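Local coordinates for xylooligosaccharide oxidase (Myceliophthora thermophila, PDB 5L6G), which oxidises the C1 hydroxyl of xylooligosaccharides and related sugars to lactones, using a bicovalently bound FAD and reducing molecular oxygen to hydrogen peroxide, at residues Leu456-Tyr466 with Glu484-Glu493. Sequence-based numbering, arbitrary orientation.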
ATOM      1  N   LEU A 456      11.917  11.898  -0.054  1.00 14.74           N
ATOM      2  CA  LEU A 456      12.988  11.267  -0.837  1.00 14.43           C
ATOM      3  C   LEU A 456      13.072  11.954  -2.186  1.00 15.23           C
ATOM      4  O   LEU A 456      12.046  12.134  -2.845  1.00 14.30           O
ATOM      5  CB  LEU A 456      12.693   9.790  -1.074  1.00 13.63           C
ATOM      6  CG  LEU A 456      12.295   8.967   0.147  1.00 13.12           C
ATOM      7  CD1 LEU A 456      11.703   7.644  -0.295  1.00 12.73           C
ATOM      8  CD2 LEU A 456      13.478   8.766   1.106  1.00 13.72           C
ATOM      9  N   ASP A 457      14.282  12.296  -2.616  1.00 16.76           N
ATOM     10  CA  ASP A 457      14.448  12.777  -3.989  1.00 18.18           C
ATOM     11  C   ASP A 457      14.230  11.630  -4.973  1.00 17.46           C
ATOM     12  O   ASP A 457      14.173  10.452  -4.588  1.00 16.47           O
ATOM     13  CB  ASP A 457      15.760  13.562  -4.226  1.00 20.55           C
ATOM     14  CG  ASP A 457      17.028  12.709  -4.191  1.00 22.64           C
ATOM     15  OD1 ASP A 457      17.045  11.524  -4.605  1.00 23.07           O
ATOM     16  OD2 ASP A 457      18.065  13.295  -3.790  1.00 26.30           O
ATOM     17  N   ARG A 458      14.039  11.983  -6.232  1.00 17.00           N
ATOM     18  CA  ARG A 458      13.656  11.002  -7.225  1.00 16.99           C
ATOM     19  C   ARG A 458      14.636   9.837  -7.307  1.00 17.08           C
ATOM     20  O   ARG A 458      14.216   8.677  -7.324  1.00 16.97           O
ATOM     21  CB  ARG A 458      13.511  11.654  -8.590  1.00 17.57           C
ATOM     22  CG  ARG A 458      12.894  10.722  -9.605  1.00 17.45           C
ATOM     23  CD  ARG A 458      12.539  11.446 -10.879  1.00 18.13           C
ATOM     24  NE  ARG A 458      11.928  10.505 -11.797  1.00 17.86           N
ATOM     25  CZ  ARG A 458      11.809  10.697 -13.097  1.00 18.65           C
ATOM     26  NH1 ARG A 458      12.263  11.816 -13.663  1.00 18.52           N
ATOM     27  NH2 ARG A 458      11.232   9.753 -13.833  1.00 19.01           N
ATOM     28  N   ALA A 459      15.932  10.136  -7.339  1.00 17.11           N
ATOM     29  CA  ALA A 459      16.946   9.084  -7.408  1.00 17.28           C
ATOM     30  C   ALA A 459      16.891   8.148  -6.204  1.00 16.81           C
ATOM     31  O   ALA A 459      16.916   6.917  -6.368  1.00 16.09           O
ATOM     32  CB  ALA A 459      18.345   9.670  -7.537  1.00 18.14           C
ATOM     33  N   GLU A 460      16.822   8.717  -5.000  1.00 16.55           N
ATOM     34  CA  GLU A 460      16.799   7.887  -3.822  1.00 16.97           C
ATOM     35  C   GLU A 460      15.532   7.057  -3.816  1.00 15.23           C
ATOM     36  O   GLU A 460      15.594   5.874  -3.514  1.00 15.16           O
ATOM     37  CB  GLU A 460      16.937   8.667  -2.508  1.00 18.69           C
ATOM     38  CG  GLU A 460      17.119   7.702  -1.324  1.00 20.36           C
ATOM     39  CD  GLU A 460      17.196   8.363   0.040  1.00 22.62           C
ATOM     40  OE1 GLU A 460      17.028   9.594   0.149  1.00 23.70           O
ATOM     41  OE2 GLU A 460      17.402   7.614   1.019  1.00 24.32           O
ATOM     42  N   ALA A 461      14.400   7.664  -4.168  1.00 14.06           N
ATOM     43  CA  ALA A 461      13.110   6.988  -4.067  1.00 13.31           C
ATOM     44  C   ALA A 461      13.077   5.705  -4.909  1.00 13.26           C
ATOM     45  O   ALA A 461      12.709   4.619  -4.416  1.00 12.59           O
ATOM     46  CB  ALA A 461      11.983   7.931  -4.467  1.00 13.10           C
ATOM     47  N   GLN A 462      13.495   5.828  -6.164  1.00 13.71           N
ATOM     48  CA  GLN A 462      13.548   4.669  -7.065  1.00 14.22           C
ATOM     49  C   GLN A 462      14.410   3.563  -6.477  1.00 14.44           C
ATOM     50  O   GLN A 462      14.047   2.379  -6.548  1.00 13.78           O
ATOM     51  CB  GLN A 462      14.149   5.065  -8.394  1.00 15.37           C
ATOM     52  CG  GLN A 462      13.243   5.896  -9.241  1.00 15.81           C
ATOM     53  CD  GLN A 462      14.007   6.479 -10.378  1.00 16.68           C
ATOM     54  OE1 GLN A 462      14.228   5.824 -11.370  1.00 17.00           O
ATOM     55  NE2 GLN A 462      14.484   7.693 -10.197  1.00 17.46           N
ATOM     56  N   GLU A 463      15.551   3.963  -5.914  1.00 14.77           N
ATOM     57  CA  GLU A 463      16.511   3.007  -5.377  1.00 15.71           C
ATOM     58  C   GLU A 463      15.948   2.269  -4.176  1.00 14.33           C
ATOM     59  O   GLU A 463      16.002   1.039  -4.128  1.00 14.07           O
ATOM     60  CB  GLU A 463      17.842   3.671  -5.052  1.00 18.02           C
ATOM     61  CG  GLU A 463      18.565   4.066  -6.335  1.00 20.93           C
ATOM     62  CD  GLU A 463      19.978   4.587  -6.156  1.00 24.93           C
ATOM     63  OE1 GLU A 463      20.426   4.787  -5.007  1.00 27.44           O
ATOM     64  OE2 GLU A 463      20.644   4.804  -7.205  1.00 28.53           O
ATOM     65  N   VAL A 464      15.382   3.018  -3.240  1.00 13.17           N
ATOM     66  CA  VAL A 464      14.890   2.425  -2.005  1.00 12.58           C
ATOM     67  C   VAL A 464      13.569   1.687  -2.173  1.00 12.03           C
ATOM     68  O   VAL A 464      13.309   0.711  -1.451  1.00 11.69           O
ATOM     69  CB  VAL A 464      14.802   3.442  -0.845  1.00 12.38           C
ATOM     70  CG1 VAL A 464      16.174   4.023  -0.534  1.00 12.78           C
ATOM     71  CG2 VAL A 464      13.763   4.531  -1.109  1.00 12.16           C
ATOM     72  N   TYR A 465      12.723   2.152  -3.093  1.00 11.68           N
ATOM     73  CA  TYR A 465      11.443   1.499  -3.337  1.00 11.12           C
ATOM     74  C   TYR A 465      11.566   0.189  -4.089  1.00 11.17           C
ATOM     75  O   TYR A 465      10.803  -0.729  -3.824  1.00 11.35           O
ATOM     76  CB  TYR A 465      10.504   2.399  -4.147  1.00 10.99           C
ATOM     77  CG  TYR A 465       9.936   3.616  -3.451  1.00 10.62           C
ATOM     78  CD1 TYR A 465       9.691   3.653  -2.077  1.00 10.58           C
ATOM     79  CD2 TYR A 465       9.591   4.739  -4.203  1.00 10.77           C
ATOM     80  CE1 TYR A 465       9.151   4.795  -1.469  1.00 10.41           C
ATOM     81  CE2 TYR A 465       9.041   5.863  -3.608  1.00 10.65           C
ATOM     82  CZ  TYR A 465       8.827   5.893  -2.249  1.00 10.57           C
ATOM     83  OH  TYR A 465       8.292   7.034  -1.693  1.00 10.26           O
ATOM     84  N   TYR A 466      12.519   0.108  -5.025  1.00 11.54           N
ATOM     85  CA  TYR A 466      12.620  -1.015  -5.948  1.00 11.43           C
ATOM     86  C   TYR A 466      13.930  -1.809  -5.905  1.00 12.06           C
ATOM     87  O   TYR A 466      13.994  -2.933  -6.451  1.00 12.14           O
ATOM     88  CB  TYR A 466      12.344  -0.527  -7.354  1.00 11.63           C
ATOM     89  CG  TYR A 466      11.046   0.221  -7.464  1.00 10.88           C
ATOM     90  CD1 TYR A 466       9.843  -0.406  -7.206  1.00 10.45           C
ATOM     91  CD2 TYR A 466      11.031   1.574  -7.787  1.00 10.81           C
ATOM     92  CE1 TYR A 466       8.645   0.275  -7.314  1.00 10.35           C
ATOM     93  CE2 TYR A 466       9.841   2.265  -7.897  1.00 10.50           C
ATOM     94  CZ  TYR A 466       8.651   1.622  -7.647  1.00 10.31           C
ATOM     95  OH  TYR A 466       7.473   2.319  -7.756  1.00 10.41           O
ATOM     96  N   GLU A 484       7.612   9.524 -20.657  1.00 15.11           N
ATOM     97  CA  GLU A 484       7.214   9.731 -19.273  1.00 14.64           C
ATOM     98  C   GLU A 484       5.911  10.495 -19.169  1.00 14.26           C
ATOM     99  O   GLU A 484       5.773  11.445 -18.386  1.00 13.70           O
ATOM    100  CB  GLU A 484       8.301  10.437 -18.463  1.00 15.21           C
ATOM    101  CG  GLU A 484       9.644   9.724 -18.490  1.00 15.94           C
ATOM    102  CD  GLU A 484      10.611  10.333 -17.514  1.00 16.36           C
ATOM    103  OE1 GLU A 484      10.380  10.207 -16.306  1.00 16.78           O
ATOM    104  OE2 GLU A 484      11.577  10.958 -17.956  1.00 17.21           O
ATOM    105  N   LEU A 485       4.946  10.077 -19.968  1.00 14.23           N
ATOM    106  CA  LEU A 485       3.612  10.632 -19.857  1.00 14.35           C
ATOM    107  C   LEU A 485       3.058  10.491 -18.446  1.00 13.69           C
ATOM    108  O   LEU A 485       2.377  11.393 -17.949  1.00 13.41           O
ATOM    109  CB  LEU A 485       2.655   9.961 -20.845  1.00 14.78           C
ATOM    110  CG  LEU A 485       1.254  10.565 -20.841  1.00 15.31           C
ATOM    111  CD1 LEU A 485       1.298  11.956 -21.437  1.00 15.92           C
ATOM    112  CD2 LEU A 485       0.282   9.710 -21.626  1.00 16.05           C
ATOM    113  N   PHE A 486       3.347   9.361 -17.809  1.00 13.44           N
ATOM    114  CA  PHE A 486       2.824   9.074 -16.470  1.00 13.03           C
ATOM    115  C   PHE A 486       3.736   9.548 -15.341  1.00 13.02           C
ATOM    116  O   PHE A 486       3.710   9.000 -14.248  1.00 12.76           O
ATOM    117  CB  PHE A 486       2.539   7.578 -16.350  1.00 13.09           C
ATOM    118  CG  PHE A 486       1.557   7.082 -17.373  1.00 13.23           C
ATOM    119  CD1 PHE A 486       0.270   7.606 -17.420  1.00 13.64           C
ATOM    120  CD2 PHE A 486       1.909   6.105 -18.280  1.00 13.62           C
ATOM    121  CE1 PHE A 486      -0.661   7.152 -18.354  1.00 13.70           C
ATOM    122  CE2 PHE A 486       0.996   5.652 -19.219  1.00 14.04           C
ATOM    123  CZ  PHE A 486      -0.290   6.173 -19.256  1.00 14.20           C
ATOM    124  N   TYR A 487       4.482  10.609 -15.609  1.00 13.33           N
ATOM    125  CA  TYR A 487       5.460  11.148 -14.690  1.00 13.50           C
ATOM    126  C   TYR A 487       4.822  11.563 -13.383  1.00 12.81           C
ATOM    127  O   TYR A 487       3.732  12.109 -13.357  1.00 12.26           O
ATOM    128  CB  TYR A 487       6.160  12.371 -15.322  1.00 14.43           C
ATOM    129  CG  TYR A 487       7.024  13.097 -14.330  1.00 14.97           C
ATOM    130  CD1 TYR A 487       8.300  12.648 -14.054  1.00 15.14           C
ATOM    131  CD2 TYR A 487       6.528  14.179 -13.594  1.00 15.19           C
ATOM    132  CE1 TYR A 487       9.093  13.282 -13.124  1.00 15.61           C
ATOM    133  CE2 TYR A 487       7.317  14.824 -12.660  1.00 15.40           C
ATOM    134  CZ  TYR A 487       8.595  14.356 -12.412  1.00 15.77           C
ATOM    135  OH  TYR A 487       9.405  14.962 -11.475  1.00 16.09           O
ATOM    136  N   TYR A 488       5.524  11.271 -12.297  1.00 12.56           N
ATOM    137  CA  TYR A 488       5.316  11.930 -11.032  1.00 12.39           C
ATOM    138  C   TYR A 488       6.694  12.003 -10.386  1.00 12.43           C
ATOM    139  O   TYR A 488       7.617  11.376 -10.885  1.00 12.51           O
ATOM    140  CB  TYR A 488       4.278  11.238 -10.164  1.00 12.12           C
ATOM    141  CG  TYR A 488       4.537   9.796  -9.814  1.00 11.86           C
ATOM    142  CD1 TYR A 488       4.170   8.773 -10.680  1.00 12.01           C
ATOM    143  CD2 TYR A 488       5.072   9.460  -8.598  1.00 11.71           C
ATOM    144  CE1 TYR A 488       4.348   7.431 -10.335  1.00 11.88           C
ATOM    145  CE2 TYR A 488       5.265   8.129  -8.251  1.00 11.70           C
ATOM    146  CZ  TYR A 488       4.909   7.121  -9.126  1.00 11.54           C
ATOM    147  OH  TYR A 488       5.086   5.802  -8.727  1.00 11.82           O
ATOM    148  N   PRO A 489       6.845  12.796  -9.319  1.00 12.76           N
ATOM    149  CA  PRO A 489       8.207  13.115  -8.849  1.00 12.89           C
ATOM    150  C   PRO A 489       9.042  11.943  -8.333  1.00 12.78           C
ATOM    151  O   PRO A 489      10.251  12.071  -8.220  1.00 12.99           O
ATOM    152  CB  PRO A 489       7.949  14.145  -7.753  1.00 13.18           C
ATOM    153  CG  PRO A 489       6.714  14.853  -8.243  1.00 13.35           C
ATOM    154  CD  PRO A 489       5.856  13.726  -8.736  1.00 12.88           C
ATOM    155  N   GLN A 490       8.402  10.809  -8.038  1.00 12.22           N
ATOM    156  CA  GLN A 490       9.141   9.593  -7.717  1.00 12.06           C
ATOM    157  C   GLN A 490       8.916   8.466  -8.710  1.00 12.01           C
ATOM    158  O   GLN A 490       9.085   7.291  -8.370  1.00 12.51           O
ATOM    159  CB  GLN A 490       8.831   9.150  -6.292  1.00 11.56           C
ATOM    160  CG  GLN A 490       9.263  10.196  -5.270  1.00 11.57           C
ATOM    161  CD  GLN A 490       9.007   9.774  -3.844  1.00 11.30           C
ATOM    162  OE1 GLN A 490       8.159   8.923  -3.577  1.00 11.11           O
ATOM    163  NE2 GLN A 490       9.719  10.384  -2.910  1.00 11.58           N
ATOM    164  N   ALA A 491       8.577   8.819  -9.949  1.00 12.46           N
ATOM    165  CA  ALA A 491       8.439   7.828 -11.006  1.00 12.41           C
ATOM    166  C   ALA A 491       9.793   7.249 -11.400  1.00 12.76           C
ATOM    167  O   ALA A 491      10.840   7.923 -11.364  1.00 12.32           O
ATOM    168  CB  ALA A 491       7.753   8.393 -12.233  1.00 12.74           C
ATOM    169  N   VAL A 492       9.737   5.986 -11.811  1.00 13.17           N
ATOM    170  CA  VAL A 492      10.874   5.324 -12.415  1.00 13.89           C
ATOM    171  C   VAL A 492      11.325   6.110 -13.646  1.00 14.91           C
ATOM    172  O   VAL A 492      10.504   6.468 -14.479  1.00 15.19           O
ATOM    173  CB  VAL A 492      10.514   3.899 -12.832  1.00 13.76           C
ATOM    174  CG1 VAL A 492      11.627   3.283 -13.650  1.00 14.15           C
ATOM    175  CG2 VAL A 492      10.237   3.056 -11.571  1.00 13.45           C
ATOM    176  N   GLU A 493      12.622   6.338 -13.755  1.00 16.25           N
ATOM    177  CA  GLU A 493      13.205   6.995 -14.926  1.00 18.37           C
ATOM    178  C   GLU A 493      13.454   6.004 -16.061  1.00 18.79           C
ATOM    179  O   GLU A 493      14.035   4.944 -15.833  1.00 18.48           O
ATOM    180  CB  GLU A 493      14.560   7.584 -14.577  1.00 19.85           C
ATOM    181  CG  GLU A 493      14.524   8.764 -13.649  1.00 21.31           C
ATOM    182  CD  GLU A 493      15.919   9.244 -13.328  1.00 23.33           C
ATOM    183  OE1 GLU A 493      16.567   9.813 -14.241  1.00 25.40           O
ATOM    184  OE2 GLU A 493      16.360   9.043 -12.178  1.00 24.64           O
TER
HETATM  185  O   HOH W   1      13.194  11.804 -16.189  1.00 25.40           O
HETATM  186  O   HOH W   2      12.259  14.752 -12.025  1.00 28.56           O
HETATM  187  O   HOH W   3       7.684   4.848  -8.633  1.00 11.58           O
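Q490 is gripped at both ends of its amide by the 456-466 segment: NE2 gives a hydrogen bond to L456 O at 2.9 Å, and Y465 OH donates to OE1 at 2.7 Å, with OE1 lying at the edge of the tyrosine ring. A461 CB packs against CG and CD of Q490; D453 O accepts a further bond from Q490 NE2, and D453 N donates one to Y465 OH, so this end is buried and closely fitted. Next along, the Q462 amide pairs with E493 twice, receiving its backbone N on OE1 (2.9 Å) and sending NE2 almost straight to OE2 (174°). R458, closely held at a partly exposed edge, reaches out with CG anti to the backbone N (chi1 -171°) and an extended chain. Its NE and NH2 both hold A491 O side-on, and NH2 also forms a 2.7 Å salt bridge with E484 OE1. E493 CG covers one guanidinium face, the edge of Y487 the other. The solvent side is at NH1, where water 1 links it to E484 OE2. A leucine in place of R458 would probably leave E484 without its charge partner and A491 O without both donors. The whole joins helix 458-466 to the C-terminal loop of the berberine-bridge-enzyme-like region, whose Y488 lies beside the FAD.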